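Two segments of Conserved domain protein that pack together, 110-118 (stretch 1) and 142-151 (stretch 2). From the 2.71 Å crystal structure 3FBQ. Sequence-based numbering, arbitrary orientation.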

# COMPACT_ATOMS: atom_id res chain seq x y z
N ASN A 110 18.82 -8.38 -19.84
CA ASN A 110 18.14 -8.56 -21.12
C ASN A 110 16.65 -8.27 -21.04
O ASN A 110 15.99 -8.42 -19.97
CB ASN A 110 18.30 -9.98 -21.64
CG ASN A 110 19.66 -10.57 -21.32
OD1 ASN A 110 20.69 -9.94 -21.60
ND2 ASN A 110 19.66 -11.77 -20.69
N LYS A 111 16.11 -7.91 -22.19
CA LYS A 111 14.72 -7.66 -22.29
C LYS A 111 13.97 -9.00 -22.16
O LYS A 111 14.57 -10.05 -22.23
CB LYS A 111 14.38 -6.81 -23.52
CG LYS A 111 14.74 -7.38 -24.87
CD LYS A 111 14.64 -6.34 -26.02
CE LYS A 111 15.15 -6.97 -27.29
NZ LYS A 111 14.41 -6.55 -28.50
N LYS A 112 12.67 -8.94 -21.86
CA LYS A 112 11.88 -10.12 -21.62
C LYS A 112 10.98 -10.27 -22.82
O LYS A 112 10.31 -9.29 -23.24
CB LYS A 112 11.03 -9.90 -20.37
CG LYS A 112 11.80 -9.86 -19.10
CD LYS A 112 10.81 -9.61 -17.97
CE LYS A 112 11.45 -9.74 -16.61
NZ LYS A 112 12.13 -11.06 -16.60
N ASP A 113 10.95 -11.47 -23.40
CA ASP A 113 10.01 -11.70 -24.50
C ASP A 113 8.57 -11.79 -24.00
O ASP A 113 7.67 -11.20 -24.57
CB ASP A 113 10.41 -12.93 -25.33
CG ASP A 113 11.82 -12.79 -25.94
OD1 ASP A 113 12.37 -11.66 -26.07
OD2 ASP A 113 12.39 -13.83 -26.33
N LYS A 114 8.36 -12.49 -22.90
CA LYS A 114 7.08 -12.52 -22.21
C LYS A 114 7.24 -11.79 -20.87
O LYS A 114 8.18 -12.05 -20.17
CB LYS A 114 6.59 -13.98 -22.04
CG LYS A 114 6.01 -14.54 -23.36
CD LYS A 114 6.02 -16.09 -23.47
CE LYS A 114 5.53 -16.58 -24.88
NZ LYS A 114 5.53 -18.10 -25.15
N VAL A 115 6.38 -10.83 -20.56
CA VAL A 115 6.38 -10.21 -19.24
C VAL A 115 5.17 -10.72 -18.48
O VAL A 115 4.05 -10.46 -18.89
CB VAL A 115 6.21 -8.65 -19.30
CG1 VAL A 115 6.11 -8.06 -17.87
CG2 VAL A 115 7.33 -8.00 -20.04
N ASN A 116 5.39 -11.42 -17.38
CA ASN A 116 4.32 -11.81 -16.47
C ASN A 116 4.12 -10.74 -15.44
O ASN A 116 5.04 -10.38 -14.69
CB ASN A 116 4.67 -13.13 -15.79
CG ASN A 116 5.19 -14.16 -16.80
OD1 ASN A 116 4.43 -14.64 -17.66
ND2 ASN A 116 6.50 -14.53 -16.69
N PHE A 117 2.94 -10.20 -15.34
CA PHE A 117 2.82 -9.18 -14.29
C PHE A 117 1.58 -9.36 -13.44
O PHE A 117 0.70 -10.11 -13.86
CB PHE A 117 2.88 -7.80 -14.92
CG PHE A 117 1.76 -7.55 -15.81
CD1 PHE A 117 0.62 -6.94 -15.34
CD2 PHE A 117 1.79 -8.03 -17.14
CE1 PHE A 117 -0.47 -6.71 -16.17
CE2 PHE A 117 0.69 -7.81 -18.03
CZ PHE A 117 -0.43 -7.13 -17.54
N ARG A 118 1.51 -8.70 -12.27
CA ARG A 118 0.25 -8.70 -11.51
C ARG A 118 -0.04 -7.31 -11.14
O ARG A 118 0.81 -6.58 -10.58
CB ARG A 118 0.23 -9.60 -10.24
CG ARG A 118 1.11 -10.86 -10.38
CD ARG A 118 0.53 -12.23 -9.97
NE ARG A 118 0.33 -12.37 -8.52
CZ ARG A 118 0.06 -13.51 -7.85
NH1 ARG A 118 -0.03 -14.69 -8.47
NH2 ARG A 118 -0.12 -13.46 -6.52
N THR A 142 0.12 -12.52 -18.51
CA THR A 142 1.47 -12.32 -19.06
C THR A 142 1.34 -11.74 -20.49
O THR A 142 0.44 -12.14 -21.24
CB THR A 142 2.26 -13.61 -19.01
OG1 THR A 142 1.85 -14.41 -20.09
CG2 THR A 142 1.89 -14.45 -17.77
N VAL A 143 2.20 -10.79 -20.88
CA VAL A 143 2.14 -10.22 -22.23
C VAL A 143 3.39 -10.55 -23.08
O VAL A 143 4.50 -10.45 -22.59
CB VAL A 143 1.93 -8.68 -22.20
CG1 VAL A 143 3.16 -8.01 -21.66
CG2 VAL A 143 1.63 -8.13 -23.56
N LYS A 144 3.18 -10.92 -24.34
CA LYS A 144 4.25 -10.98 -25.32
C LYS A 144 4.71 -9.58 -25.72
O LYS A 144 3.90 -8.72 -26.06
CB LYS A 144 3.81 -11.76 -26.56
CG LYS A 144 4.96 -12.27 -27.42
CD LYS A 144 4.47 -13.26 -28.46
CE LYS A 144 5.38 -13.26 -29.68
NZ LYS A 144 6.41 -14.33 -29.60
N SER A 145 6.02 -9.36 -25.67
CA SER A 145 6.60 -8.08 -26.05
C SER A 145 6.64 -7.87 -27.54
O SER A 145 6.91 -8.80 -28.29
CB SER A 145 8.04 -8.03 -25.58
OG SER A 145 8.15 -8.09 -24.17
N MET A 146 6.43 -6.65 -28.00
CA MET A 146 6.81 -6.33 -29.36
C MET A 146 8.33 -6.54 -29.50
O MET A 146 9.05 -6.38 -28.53
CB MET A 146 6.23 -4.98 -29.88
CG MET A 146 6.56 -3.67 -29.19
SD MET A 146 5.58 -2.24 -29.87
CE MET A 146 5.28 -3.09 -31.32
N ASP A 147 8.79 -6.98 -30.68
CA ASP A 147 10.23 -7.05 -31.02
C ASP A 147 10.89 -5.70 -31.15
O ASP A 147 10.31 -4.74 -31.68
CB ASP A 147 10.43 -7.72 -32.37
CG ASP A 147 10.65 -9.23 -32.25
OD1 ASP A 147 11.57 -9.64 -31.45
OD2 ASP A 147 9.91 -9.99 -32.96
N SER A 148 12.14 -5.63 -30.71
CA SER A 148 12.96 -4.48 -31.03
C SER A 148 14.40 -4.84 -31.43
O SER A 148 14.97 -5.82 -30.92
CB SER A 148 12.99 -3.60 -29.83
OG SER A 148 13.56 -4.38 -28.84
N LYS A 149 14.96 -4.02 -32.33
CA LYS A 149 16.36 -4.08 -32.74
C LYS A 149 17.23 -3.30 -31.78
O LYS A 149 17.15 -2.06 -31.74
CB LYS A 149 16.53 -3.47 -34.13
CG LYS A 149 16.93 -4.49 -35.18
CD LYS A 149 17.94 -3.96 -36.21
CE LYS A 149 19.36 -4.37 -35.90
NZ LYS A 149 19.98 -3.47 -34.87
N GLU A 150 18.05 -4.02 -31.01
CA GLU A 150 19.01 -3.36 -30.13
C GLU A 150 20.40 -3.55 -30.60
O GLU A 150 20.80 -4.66 -30.90
CB GLU A 150 19.03 -3.89 -28.74
CG GLU A 150 17.86 -4.59 -28.27
CD GLU A 150 18.27 -5.40 -27.05
OE1 GLU A 150 18.65 -4.80 -26.01
OE2 GLU A 150 18.27 -6.64 -27.14
N ARG A 151 21.14 -2.45 -30.62
CA ARG A 151 22.56 -2.44 -30.89
C ARG A 151 23.26 -1.97 -29.63
O ARG A 151 22.76 -1.07 -28.92
CB ARG A 151 22.87 -1.50 -32.03
CG ARG A 151 24.12 -1.88 -32.78
CD ARG A 151 24.16 -1.20 -34.13
NE ARG A 151 24.43 0.23 -33.99
CZ ARG A 151 25.64 0.79 -34.04
NH1 ARG A 151 26.74 0.05 -34.24
NH2 ARG A 151 25.77 2.12 -33.89

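Two antiparallel strands that meet edge to edge are held first by their backbones, and side chains then extend the contact where the strand pairing stops. The pairing of 142-151 with 110-118 in this conserved domain protein illustrates the principle, since a short ladder of main-chain hydrogen bonds gives way, within a few residues, to an association built on a serine and a lysine.

Within these stretches the first pair is T142 with N116, a non-hydrogen-bonded pair with CA atoms 3.9 Å apart. At such a position the main-chain N-H and C=O groups point away from the partner strand, and the closest backbone approach is made instead by the alpha carbon: T142 CA lies 3.2 Å from V115 O, a CA-H...O contact. The side chains of T142 and N116 share one face of the sheet, but their atoms are modelled too close together for any interaction to be inferred between them.

V143 is the hydrogen-bonded partner of V115, and here the two backbones bond in both directions. V143 N donates to V115 O at 2.7 Å, and V115 N donates to V143 O at 2.8 Å, with N-H...O angles of 160° and 165°, so both bonds are nearly straight. V143 O also receives a CA-H...O contact, from K114 CA at 3.3 Å. On the other face of the sheet from T142 and N116, the two valines pack together, V143 CG1 lying 3.9 Å from V115 CB. F117 reaches the same methyl group more loosely, its CE2 being 4.4 Å from V143 CG1, while V143 N sits at the edge of the ring, near its plane. All three of these residues are buried, as expected for the apolar side of a sheet.

K144 returns to the non-hydrogen-bonded pattern, opposite K114, with a CA-CA separation of 4.5 Å. K144 CA approaches D113 O at 3.5 Å, another CA-H...O contact. Both lysine side chains emerge on the face of T142 and N116. No hydrogen bond links the pair itself, and the K114 NZ and K144 NZ atoms stay 5.9 Å apart; the neighbouring backbone bonds, V115 N to V143 O and S145 N to D113 O, hold the two chains together here.

S145 lies just past the strand yet extends the alternation by one more step. Its N donates to D113 O at 2.7 Å, with an angle of 169°, and its hydroxyl adds a second tie, S145 OG donating to K112 O at 2.6 Å. One residue thus binds two successive carbonyls of the opposing chain, one through its backbone and one through its side chain.

Beyond S145, M146 and D147 direct their CA-to-CB bonds away, and the contact resumes at S148 through the long side chain of K111. K111 NZ donates to S148 O at 2.6 Å and to S148 OG at 2.4 Å, the latter very short. E150 completes the arrangement: its OE2 lies 4.1 Å from K111 NZ, close enough for favourable electrostatics but beyond a salt bridge.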